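Local coordinates for G protein alpha subunit (Entamoeba histolytica, PDB 4FID) that binds guanine nucleotides and probably serves, as the alpha subunit of a heterotrimeric G protein, to relay signals from membrane receptors, at residues G12-S16 with R209-S213; P116-L122 with E139-R145; L194-M199 with L240-L245. One frame throughout, in Å; residues are numbered along the deposited sequence.

Contact 1 (G12-S16 with R209-S213); sequences GSGES and RLTES. With GDP (guanosine-5'-diphosphate), chain C.
Residues 12-16 form an irregular loop. G12 is fully extended (phi/psi 175/175°), S13 (-79/-172°) and G14 (-85/139°) are extended, E15 turns into the left-handed region (66/33°), and S16 (-88/-13°) leads toward the following helix. Residues 209-213 are the first turn of helix 209-222, with S213 N bonded to R209 O at 2.9 Å. The backbones are closest at S13 and S213, whose CA atoms are 5.8 Å apart. With S13 and S213 both in the m rotamer, S13 OG donates to S213 OG at 3.3 Å; the stronger partner of S213 OG is E196. R209 (m, t, t) reaches from the helix toward the loop, bringing NH1 to 4.0 Å from G14 O and NH2 to 3.9 Å from E15 OE2. The latter is a long salt bridge: the poorly ordered carboxylate sits over one face of the guanidinium, so charge alone is involved. Within the loop, S16 OG (chi1 46°) donates to S13 O at 2.8 Å. At the turn, the backbone N of E15 hydrogen-bonds GDP O2B at 3.1 Å. A backbone amide holding the beta-phosphate, in a loop between strand 6-12 and helix 18-28, is the hallmark of the P-loop (Walker A) of GTP-binding proteins.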
loop_
_atom_site.group_PDB
_atom_site.type_symbol
_atom_site.label_atom_id
_atom_site.label_comp_id
_atom_site.label_asym_id
_atom_site.label_seq_id
_atom_site.Cartn_x
_atom_site.Cartn_y
_atom_site.Cartn_z
ATOM N N GLY A 12 4.909 -4.116 -8.635
ATOM C CA GLY A 12 4.932 -2.747 -8.198
ATOM C C GLY A 12 6.244 -2.411 -7.578
ATOM O O GLY A 12 7.067 -3.278 -7.440
ATOM N N SER A 13 6.434 -1.147 -7.220
ATOM C CA SER A 13 7.563 -0.738 -6.401
ATOM C C SER A 13 7.262 -1.071 -4.955
ATOM O O SER A 13 6.266 -1.745 -4.648
ATOM C CB SER A 13 7.826 0.754 -6.545
ATOM O OG SER A 13 8.183 1.051 -7.882
ATOM N N GLY A 14 8.132 -0.608 -4.068
ATOM C CA GLY A 14 7.942 -0.830 -2.651
ATOM C C GLY A 14 7.042 0.226 -2.050
ATOM O O GLY A 14 7.144 1.413 -2.383
ATOM N N GLU A 15 6.159 -0.211 -1.157
ATOM C CA GLU A 15 5.216 0.683 -0.492
ATOM C C GLU A 15 4.227 1.253 -1.482
ATOM O O GLU A 15 3.783 2.385 -1.349
ATOM C CB GLU A 15 5.939 1.812 0.247
ATOM C CG GLU A 15 6.206 1.521 1.716
ATOM C CD GLU A 15 7.483 2.169 2.194
ATOM O OE1 GLU A 15 7.507 2.704 3.328
ATOM O OE2 GLU A 15 8.465 2.147 1.420
ATOM N N SER A 16 3.902 0.456 -2.485
ATOM C CA SER A 16 2.849 0.796 -3.407
ATOM C C SER A 16 1.518 0.286 -2.860
ATOM O O SER A 16 0.448 0.661 -3.334
ATOM C CB SER A 16 3.135 0.133 -4.737
ATOM O OG SER A 16 3.494 -1.214 -4.523
ATOM N N ARG A 209 11.224 8.490 -5.970
ATOM C CA ARG A 209 10.368 7.316 -5.990
ATOM C C ARG A 209 9.521 7.262 -7.254
ATOM O O ARG A 209 9.279 6.192 -7.812
ATOM C CB ARG A 209 9.465 7.285 -4.750
ATOM C CG ARG A 209 10.212 7.019 -3.473
ATOM C CD ARG A 209 9.298 6.592 -2.351
ATOM N NE ARG A 209 10.081 6.064 -1.232
ATOM C CZ ARG A 209 10.490 4.800 -1.151
ATOM N NH1 ARG A 209 10.177 3.938 -2.115
ATOM N NH2 ARG A 209 11.210 4.393 -0.112
ATOM N N LEU A 210 9.089 8.429 -7.710
ATOM C CA LEU A 210 8.164 8.528 -8.832
ATOM C C LEU A 210 8.808 8.032 -10.130
ATOM O O LEU A 210 8.233 7.203 -10.842
ATOM C CB LEU A 210 7.650 9.963 -8.959
ATOM C CG LEU A 210 6.678 10.299 -10.086
ATOM C CD1 LEU A 210 5.402 9.452 -10.037
ATOM C CD2 LEU A 210 6.353 11.775 -10.075
ATOM N N THR A 211 10.005 8.527 -10.418
ATOM C CA THR A 211 10.750 8.109 -11.601
ATOM C C THR A 211 11.196 6.640 -11.542
ATOM O O THR A 211 11.254 5.946 -12.563
ATOM C CB THR A 211 11.978 9.031 -11.857
ATOM O OG1 THR A 211 12.834 9.046 -10.703
ATOM C CG2 THR A 211 11.523 10.442 -12.170
ATOM N N GLU A 212 11.520 6.166 -10.349
ATOM C CA GLU A 212 11.769 4.746 -10.177
ATOM C C GLU A 212 10.512 3.884 -10.487
ATOM O O GLU A 212 10.626 2.873 -11.167
ATOM C CB GLU A 212 12.307 4.456 -8.783
ATOM C CG GLU A 212 12.766 3.024 -8.606
ATOM C CD GLU A 212 12.665 2.550 -7.167
ATOM O OE1 GLU A 212 13.073 1.397 -6.898
ATOM O OE2 GLU A 212 12.174 3.324 -6.309
ATOM N N SER A 213 9.322 4.273 -10.012
ATOM C CA SER A 213 8.122 3.508 -10.361
ATOM C C SER A 213 7.855 3.534 -11.848
ATOM O O SER A 213 7.489 2.513 -12.434
ATOM C CB SER A 213 6.872 4.025 -9.659
ATOM O OG SER A 213 7.096 4.122 -8.283
HETATM P PB GDP C . 4.385 -3.880 -0.800
HETATM O O1B GDP C . 4.570 -5.152 -0.010
HETATM O O2B GDP C . 5.740 -3.274 -1.084
HETATM O O3B GDP C . 3.704 -4.246 -2.095
HETATM O O3A GDP C . 3.496 -2.775 0.000
HETATM P PA GDP C . 2.583 -3.093 1.311
HETATM O O1A GDP C . 1.292 -3.790 0.936
HETATM O O2A GDP C . 3.347 -3.916 2.333
HETATM O "O5'" GDP C . 2.291 -1.629 1.939
HETATM C "C5'" GDP C . 2.681 -1.333 3.284
HETATM C "C4'" GDP C . 1.732 -0.343 3.974
HETATM O "O4'" GDP C . 0.963 0.428 3.040
HETATM C "C3'" GDP C . 0.741 -1.034 4.912
HETATM O "O3'" GDP C . 0.861 -0.478 6.238
HETATM C "C2'" GDP C . -0.629 -0.762 4.307
HETATM O "O2'" GDP C . -1.642 -0.639 5.322
HETATM C "C1'" GDP C . -0.389 0.519 3.501
HETATM N N9 GDP C . -1.360 0.700 2.381
HETATM C C8 GDP C . -1.451 -0.003 1.230
HETATM N N7 GDP C . -2.464 0.461 0.448
HETATM C C5 GDP C . -3.042 1.487 1.100
HETATM C C6 GDP C . -4.168 2.427 0.862
HETATM O O6 GDP C . -4.844 2.374 -0.182
HETATM N N1 GDP C . -4.450 3.338 1.799
HETATM C C2 GDP C . -3.735 3.436 2.938
HETATM N N2 GDP C . -4.071 4.392 3.833
HETATM N N3 GDP C . -2.692 2.616 3.229
HETATM C C4 GDP C . -2.308 1.643 2.367
#

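Contact 2 (P116-L122 with E139-R145); sequences PDCAKYL and EDLIHNR. With GDP (guanosine-5'-diphosphate), chain C.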
loop_
_atom_site.group_PDB
_atom_site.type_symbol
_atom_site.label_atom_id
_atom_site.label_comp_id
_atom_site.label_asym_id
_atom_site.label_seq_id
_atom_site.Cartn_x
_atom_site.Cartn_y
_atom_site.Cartn_z
ATOM N N PRO A 116 5.349 5.291 9.058
ATOM C CA PRO A 116 4.533 4.248 8.416
ATOM C C PRO A 116 3.045 4.637 8.352
ATOM O O PRO A 116 2.524 5.239 9.284
ATOM C CB PRO A 116 4.742 3.032 9.332
ATOM C CG PRO A 116 6.069 3.285 10.006
ATOM C CD PRO A 116 6.144 4.773 10.188
ATOM N N ASP A 117 2.382 4.313 7.250
ATOM C CA ASP A 117 0.962 4.641 7.052
ATOM C C ASP A 117 0.052 4.120 8.170
ATOM O O ASP A 117 -1.030 4.664 8.403
ATOM C CB ASP A 117 0.457 4.068 5.716
ATOM C CG ASP A 117 1.140 4.698 4.489
ATOM O OD1 ASP A 117 0.809 4.296 3.347
ATOM O OD2 ASP A 117 2.001 5.592 4.660
ATOM N N CYS A 118 0.480 3.056 8.844
ATOM C CA CYS A 118 -0.389 2.363 9.776
ATOM C C CYS A 118 -0.421 3.006 11.171
ATOM O O CYS A 118 -1.108 2.500 12.073
ATOM C CB CYS A 118 0.046 0.906 9.894
ATOM S SG CYS A 118 1.712 0.727 10.560
ATOM N N ALA A 119 0.305 4.113 11.337
ATOM C CA ALA A 119 0.520 4.698 12.659
ATOM C C ALA A 119 -0.777 5.027 13.400
ATOM O O ALA A 119 -1.037 4.484 14.484
ATOM C CB ALA A 119 1.416 5.921 12.577
ATOM N N LYS A 120 -1.578 5.913 12.821
ATOM C CA LYS A 120 -2.861 6.306 13.398
ATOM C C LYS A 120 -3.752 5.102 13.695
ATOM O O LYS A 120 -4.359 5.023 14.770
ATOM C CB LYS A 120 -3.591 7.277 12.477
ATOM C CG LYS A 120 -5.032 7.576 12.898
ATOM C CD LYS A 120 -5.548 8.809 12.169
ATOM C CE LYS A 120 -7.032 9.050 12.417
ATOM N NZ LYS A 120 -7.530 10.265 11.700
ATOM N N TYR A 121 -3.824 4.154 12.764
ATOM C CA TYR A 121 -4.632 2.958 13.008
ATOM C C TYR A 121 -4.144 2.242 14.255
ATOM O O TYR A 121 -4.937 1.884 15.110
ATOM C CB TYR A 121 -4.639 2.014 11.802
ATOM C CG TYR A 121 -5.397 0.712 12.008
ATOM C CD1 TYR A 121 -6.724 0.584 11.601
ATOM C CD2 TYR A 121 -4.775 -0.404 12.578
ATOM C CE1 TYR A 121 -7.418 -0.612 11.773
ATOM C CE2 TYR A 121 -5.458 -1.604 12.759
ATOM C CZ TYR A 121 -6.782 -1.703 12.348
ATOM O OH TYR A 121 -7.478 -2.893 12.501
ATOM N N LEU A 122 -2.835 2.042 14.370
ATOM C CA LEU A 122 -2.294 1.366 15.547
ATOM C C LEU A 122 -2.695 2.077 16.839
ATOM O O LEU A 122 -3.190 1.444 17.748
ATOM C CB LEU A 122 -0.775 1.159 15.449
ATOM C CG LEU A 122 -0.408 0.158 14.342
ATOM C CD1 LEU A 122 1.125 -0.067 14.135
ATOM C CD2 LEU A 122 -1.124 -1.134 14.608
ATOM N N GLU A 139 -8.441 -7.297 9.796
ATOM C CA GLU A 139 -8.352 -5.865 9.532
ATOM C C GLU A 139 -6.965 -5.337 9.983
ATOM O O GLU A 139 -6.335 -4.531 9.295
ATOM C CB GLU A 139 -9.540 -5.120 10.154
ATOM C CG GLU A 139 -9.797 -3.709 9.635
ATOM C CD GLU A 139 -10.160 -3.684 8.155
ATOM O OE1 GLU A 139 -11.023 -4.489 7.739
ATOM O OE2 GLU A 139 -9.585 -2.861 7.401
ATOM N N ASP A 140 -6.474 -5.818 11.115
ATOM C CA ASP A 140 -5.116 -5.490 11.533
ATOM C C ASP A 140 -4.114 -5.867 10.446
ATOM O O ASP A 140 -3.217 -5.101 10.137
ATOM C CB ASP A 140 -4.761 -6.192 12.859
ATOM C CG ASP A 140 -5.653 -5.740 14.021
ATOM O OD1 ASP A 140 -6.273 -4.663 13.879
ATOM O OD2 ASP A 140 -5.743 -6.449 15.061
ATOM N N LEU A 141 -4.262 -7.052 9.862
ATOM C CA LEU A 141 -3.310 -7.503 8.849
ATOM C C LEU A 141 -3.343 -6.613 7.609
ATOM O O LEU A 141 -2.310 -6.432 6.949
ATOM C CB LEU A 141 -3.577 -8.952 8.436
ATOM C CG LEU A 141 -2.811 -10.112 9.076
ATOM C CD1 LEU A 141 -2.787 -10.008 10.604
ATOM C CD2 LEU A 141 -3.403 -11.466 8.616
ATOM N N ILE A 142 -4.527 -6.083 7.281
ATOM C CA ILE A 142 -4.674 -5.165 6.161
ATOM C C ILE A 142 -3.862 -3.902 6.404
ATOM O O ILE A 142 -3.181 -3.403 5.502
ATOM C CB ILE A 142 -6.150 -4.737 5.939
ATOM C CG1 ILE A 142 -6.991 -5.897 5.379
ATOM C CG2 ILE A 142 -6.230 -3.453 5.055
ATOM C CD1 ILE A 142 -6.455 -6.447 4.104
ATOM N N HIS A 143 -3.921 -3.395 7.635
ATOM C CA HIS A 143 -3.324 -2.095 7.945
ATOM C C HIS A 143 -1.876 -2.160 8.384
ATOM O O HIS A 143 -1.178 -1.145 8.392
ATOM C CB HIS A 143 -4.125 -1.370 9.020
ATOM C CG HIS A 143 -5.415 -0.821 8.529
ATOM N ND1 HIS A 143 -6.584 -1.555 8.525
ATOM C CD2 HIS A 143 -5.729 0.395 8.028
ATOM C CE1 HIS A 143 -7.564 -0.813 8.037
ATOM N NE2 HIS A 143 -7.071 0.374 7.732
ATOM N N ASN A 144 -1.415 -3.333 8.770
ATOM C CA ASN A 144 -0.062 -3.400 9.281
ATOM C C ASN A 144 0.980 -3.483 8.189
ATOM O O ASN A 144 0.766 -4.083 7.141
ATOM C CB ASN A 144 0.124 -4.539 10.260
ATOM C CG ASN A 144 1.390 -4.387 11.060
ATOM O OD1 ASN A 144 1.598 -3.344 11.679
ATOM N ND2 ASN A 144 2.259 -5.417 11.048
ATOM N N ARG A 145 2.125 -2.875 8.453
ATOM C CA ARG A 145 3.233 -2.917 7.522
ATOM C C ARG A 145 3.999 -4.239 7.632
ATOM O O ARG A 145 4.466 -4.604 8.713
ATOM C CB ARG A 145 4.146 -1.716 7.778
ATOM C CG ARG A 145 3.359 -0.419 7.966
ATOM C CD ARG A 145 4.086 0.785 7.384
ATOM N NE ARG A 145 3.568 1.216 6.084
ATOM C CZ ARG A 145 4.180 2.100 5.299
ATOM N NH1 ARG A 145 5.332 2.640 5.681
ATOM N NH2 ARG A 145 3.653 2.440 4.127
HETATM P PB GDP C . 4.385 -3.880 -0.800
HETATM O O1B GDP C . 4.570 -5.152 -0.010
HETATM O O2B GDP C . 5.740 -3.274 -1.084
HETATM O O3B GDP C . 3.704 -4.246 -2.095
HETATM O O3A GDP C . 3.496 -2.775 0.000
HETATM P PA GDP C . 2.583 -3.093 1.311
HETATM O O1A GDP C . 1.292 -3.790 0.936
HETATM O O2A GDP C . 3.347 -3.916 2.333
HETATM O "O5'" GDP C . 2.291 -1.629 1.939
HETATM C "C5'" GDP C . 2.681 -1.333 3.284
HETATM C "C4'" GDP C . 1.732 -0.343 3.974
HETATM O "O4'" GDP C . 0.963 0.428 3.040
HETATM C "C3'" GDP C . 0.741 -1.034 4.912
HETATM O "O3'" GDP C . 0.861 -0.478 6.238
HETATM C "C2'" GDP C . -0.629 -0.762 4.307
HETATM O "O2'" GDP C . -1.642 -0.639 5.322
HETATM C "C1'" GDP C . -0.389 0.519 3.501
HETATM N N9 GDP C . -1.360 0.700 2.381
HETATM C C8 GDP C . -1.451 -0.003 1.230
HETATM N N7 GDP C . -2.464 0.461 0.448
HETATM C C5 GDP C . -3.042 1.487 1.100
HETATM C C6 GDP C . -4.168 2.427 0.862
HETATM O O6 GDP C . -4.844 2.374 -0.182
HETATM N N1 GDP C . -4.450 3.338 1.799
HETATM C C2 GDP C . -3.735 3.436 2.938
HETATM N N2 GDP C . -4.071 4.392 3.833
HETATM N N3 GDP C . -2.692 2.616 3.229
HETATM C C4 GDP C . -2.308 1.643 2.367
#
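Y121, R145 and H143 carry most of this interface. The Y121 ring forms an offset stack with the H143 imidazole, centroids 4.0 Å apart and planes at 6°, while H143 CB makes a CH-pi contact 3.8 Å from the Y121 ring centroid. Both ring ends are tied down: Y121 OH donates to D140 OD1 at 2.5 Å, and H143 ND1 bonds E139 O at 3.1 Å within the helix. D140 is further anchored by R128. R145, although poorly ordered, lies with a guanidinium face over P116 and D117; NH2 forms a salt bridge to D117 OD1 at 3.5 Å, D117 itself being bound more strongly by K237. R145 CG packs on C118 SG at 3.3 Å, and R145 NE bonds GDP O3' at 3.2 Å. Helices 119-124 and 138-143 belong to the all-helical domain typical of G-alpha subunits, and R145 leads from it toward T148, a predicted magnesium ligand. The Y121-H143 stack thus joins the helices, whereas at the other end the R145-D117 pair is shared with the ribose and K237.

Contact 3 (L194-M199 with L240-L245); sequences LAEYDM and LFEEKL. With GDP (guanosine-5'-diphosphate), chain C.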
loop_
_atom_site.group_PDB
_atom_site.type_symbol
_atom_site.label_atom_id
_atom_site.label_comp_id
_atom_site.label_asym_id
_atom_site.label_seq_id
_atom_site.Cartn_x
_atom_site.Cartn_y
_atom_site.Cartn_z
ATOM N N LEU A 194 0.130 6.773 -5.136
ATOM C CA LEU A 194 -0.011 8.151 -5.576
ATOM C C LEU A 194 0.676 9.081 -4.594
ATOM O O LEU A 194 1.152 10.152 -4.968
ATOM C CB LEU A 194 -1.484 8.531 -5.721
ATOM C CG LEU A 194 -2.159 8.095 -7.025
ATOM C CD1 LEU A 194 -3.661 8.287 -6.938
ATOM C CD2 LEU A 194 -1.573 8.898 -8.166
ATOM N N ALA A 195 0.739 8.678 -3.331
ATOM C CA ALA A 195 1.223 9.605 -2.317
ATOM C C ALA A 195 2.754 9.759 -2.296
ATOM O O ALA A 195 3.288 10.499 -1.476
ATOM C CB ALA A 195 0.679 9.240 -0.943
ATOM N N GLU A 196 3.446 9.082 -3.211
ATOM C CA GLU A 196 4.902 9.119 -3.257
ATOM C C GLU A 196 5.433 10.175 -4.221
ATOM O O GLU A 196 6.641 10.240 -4.454
ATOM C CB GLU A 196 5.477 7.742 -3.636
ATOM C CG GLU A 196 5.294 7.389 -5.125
ATOM C CD GLU A 196 5.918 6.040 -5.551
ATOM O OE1 GLU A 196 6.228 5.181 -4.685
ATOM O OE2 GLU A 196 6.080 5.842 -6.775
ATOM N N TYR A 197 4.550 10.998 -4.783
ATOM C CA TYR A 197 4.983 11.999 -5.769
ATOM C C TYR A 197 6.072 12.962 -5.265
ATOM O O TYR A 197 6.784 13.550 -6.061
ATOM C CB TYR A 197 3.797 12.804 -6.309
ATOM C CG TYR A 197 3.126 13.651 -5.264
ATOM C CD1 TYR A 197 3.568 14.940 -4.995
ATOM C CD2 TYR A 197 2.052 13.154 -4.530
ATOM C CE1 TYR A 197 2.958 15.717 -4.026
ATOM C CE2 TYR A 197 1.433 13.923 -3.563
ATOM C CZ TYR A 197 1.890 15.201 -3.324
ATOM O OH TYR A 197 1.267 15.953 -2.371
ATOM N N ASP A 198 6.218 13.115 -3.953
ATOM C CA ASP A 198 7.195 14.062 -3.418
ATOM C C ASP A 198 8.384 13.425 -2.712
ATOM O O ASP A 198 9.112 14.123 -2.020
ATOM C CB ASP A 198 6.527 15.001 -2.417
ATOM C CG ASP A 198 6.175 14.303 -1.125
ATOM O OD1 ASP A 198 6.193 14.961 -0.065
ATOM O OD2 ASP A 198 5.890 13.086 -1.176
HETATM N N MSE A 199 8.590 12.121 -2.871
HETATM C CA MSE A 199 9.641 11.448 -2.124
HETATM C C MSE A 199 10.917 11.160 -2.924
HETATM O O MSE A 199 10.860 10.645 -4.037
HETATM C CB MSE A 199 9.089 10.170 -1.511
HETATM C CG MSE A 199 7.857 10.423 -0.651
HETATM SE SE MSE A 199 7.112 8.829 0.202
HETATM C CE MSE A 199 8.719 8.196 1.110
ATOM N N LEU A 240 -4.818 8.763 0.845
ATOM C CA LEU A 240 -3.621 9.424 1.352
ATOM C C LEU A 240 -3.229 10.562 0.444
ATOM O O LEU A 240 -2.794 11.617 0.902
ATOM C CB LEU A 240 -2.463 8.436 1.476
ATOM C CG LEU A 240 -2.685 7.371 2.559
ATOM C CD1 LEU A 240 -1.482 6.424 2.694
ATOM C CD2 LEU A 240 -3.013 8.053 3.900
ATOM N N PHE A 241 -3.400 10.346 -0.852
ATOM C CA PHE A 241 -3.050 11.351 -1.838
ATOM C C PHE A 241 -3.929 12.622 -1.747
ATOM O O PHE A 241 -3.410 13.727 -1.779
ATOM C CB PHE A 241 -3.093 10.714 -3.227
ATOM C CG PHE A 241 -2.809 11.666 -4.348
ATOM C CD1 PHE A 241 -1.532 12.172 -4.533
ATOM C CD2 PHE A 241 -3.824 12.031 -5.236
ATOM C CE1 PHE A 241 -1.263 13.056 -5.596
ATOM C CE2 PHE A 241 -3.576 12.914 -6.291
ATOM C CZ PHE A 241 -2.288 13.428 -6.471
ATOM N N GLU A 242 -5.248 12.453 -1.628
ATOM C CA GLU A 242 -6.190 13.573 -1.468
ATOM C C GLU A 242 -5.696 14.500 -0.370
ATOM O O GLU A 242 -5.534 15.701 -0.566
ATOM C CB GLU A 242 -7.573 13.052 -1.037
ATOM C CG GLU A 242 -8.718 13.237 -2.033
ATOM C CD GLU A 242 -9.996 13.839 -1.400
ATOM O OE1 GLU A 242 -10.520 13.282 -0.401
ATOM O OE2 GLU A 242 -10.479 14.876 -1.918
ATOM N N GLU A 243 -5.476 13.909 0.799
ATOM C CA GLU A 243 -5.121 14.621 2.011
ATOM C C GLU A 243 -3.745 15.263 1.868
ATOM O O GLU A 243 -3.551 16.446 2.193
ATOM C CB GLU A 243 -5.154 13.648 3.198
ATOM C CG GLU A 243 -4.664 14.230 4.518
ATOM C CD GLU A 243 -5.506 15.413 5.000
ATOM O OE1 GLU A 243 -6.726 15.232 5.246
ATOM O OE2 GLU A 243 -4.945 16.525 5.140
ATOM N N LYS A 244 -2.789 14.484 1.367
ATOM C CA LYS A 244 -1.411 14.944 1.259
ATOM C C LYS A 244 -1.301 16.178 0.378
ATOM O O LYS A 244 -0.471 17.047 0.620
ATOM C CB LYS A 244 -0.535 13.840 0.716
ATOM C CG LYS A 244 0.914 14.208 0.623
ATOM C CD LYS A 244 1.735 12.951 0.576
ATOM C CE LYS A 244 3.210 13.243 0.750
ATOM N NZ LYS A 244 3.973 12.001 0.513
ATOM N N LEU A 245 -2.155 16.237 -0.636
ATOM C CA LEU A 245 -2.198 17.342 -1.573
ATOM C C LEU A 245 -2.439 18.692 -0.890
ATOM O O LEU A 245 -2.078 19.751 -1.435
ATOM C CB LEU A 245 -3.271 17.070 -2.634
ATOM C CG LEU A 245 -2.825 16.976 -4.094
ATOM C CD1 LEU A 245 -1.404 16.427 -4.217
ATOM C CD2 LEU A 245 -3.810 16.129 -4.888
HETATM P PB GDP C . 4.385 -3.880 -0.800
HETATM O O1B GDP C . 4.570 -5.152 -0.010
HETATM O O2B GDP C . 5.740 -3.274 -1.084
HETATM O O3B GDP C . 3.704 -4.246 -2.095
HETATM O O3A GDP C . 3.496 -2.775 0.000
HETATM P PA GDP C . 2.583 -3.093 1.311
HETATM O O1A GDP C . 1.292 -3.790 0.936
HETATM O O2A GDP C . 3.347 -3.916 2.333
HETATM O "O5'" GDP C . 2.291 -1.629 1.939
HETATM C "C5'" GDP C . 2.681 -1.333 3.284
HETATM C "C4'" GDP C . 1.732 -0.343 3.974
HETATM O "O4'" GDP C . 0.963 0.428 3.040
HETATM C "C3'" GDP C . 0.741 -1.034 4.912
HETATM O "O3'" GDP C . 0.861 -0.478 6.238
HETATM C "C2'" GDP C . -0.629 -0.762 4.307
HETATM O "O2'" GDP C . -1.642 -0.639 5.322
HETATM C "C1'" GDP C . -0.389 0.519 3.501
HETATM N N9 GDP C . -1.360 0.700 2.381
HETATM C C8 GDP C . -1.451 -0.003 1.230
HETATM N N7 GDP C . -2.464 0.461 0.448
HETATM C C5 GDP C . -3.042 1.487 1.100
HETATM C C6 GDP C . -4.168 2.427 0.862
HETATM O O6 GDP C . -4.844 2.374 -0.182
HETATM N N1 GDP C . -4.450 3.338 1.799
HETATM C C2 GDP C . -3.735 3.436 2.938
HETATM N N2 GDP C . -4.071 4.392 3.833
HETATM N N3 GDP C . -2.692 2.616 3.229
HETATM C C4 GDP C . -2.308 1.643 2.367
#
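K244 runs fully extended from the helix, all four chi angles trans, and this carries its ammonium across to the loop 194-199. There NZ donates to A195 O at 2.6 Å and to D198 OD2 at 2.8 Å, the second bond being part of a salt bridge. D198, in the p rotamer, is the third residue of a type I turn from E196 to M199 (selenomethionine here), closed by M199 N to E196 O at 3.1 Å. Y197, also p, lies against the K244 chain, with its OH 3.5 Å from K244 CG and 3.3 Å from L245 CD1; the hydroxyl is hydrogen-bonded to V248 O. The loop follows strand 187-193 and leads to helix 209-222, the position of switch III in G-alpha subunits, whereas helix 238-247 follows the NKMD sequence (236-239) that recognises guanine in this family. Chi1 of F241 is trans, which lays its ring against the loop: L194 CB is 3.7 Å from F241 CG, and Y197 CD2 meets the ring edge at F241 CE1, 3.5 Å away. A195 CB packs on L240 CB at 4.0 Å. The m,t conformer of L240 brings CD1 to 3.5 Å from N2 of GDP, so the residue borders the base as well as the loop. E196 points its CA-to-CB bond away from the helix, and its carboxylate is hydrogen-bonded to S213.

In the fold
All three contacts are partly buried and touch GDP: contact 1 at the beta-phosphate, contact 2 at the ribose, contact 3 at the base. Contact 1 is the smallest and almost wholly polar; contacts 2 and 3 bury more than twice its area and combine aromatic side chains with a salt bridge. Contacts 1 and 3, of the Ras-like domain, hold the two ends of the connection from strand 187-193 to helix 209-222, meeting at S213 OG with E196 OE2 (2.5 Å) and R209 N with M199 O (2.9 Å). Contact 2, largely of the helical domain, reaches them through a weak ion pair between the poorly ordered R145 and E15 and through D117 OD1 packing 3.2 Å from L240 CD1.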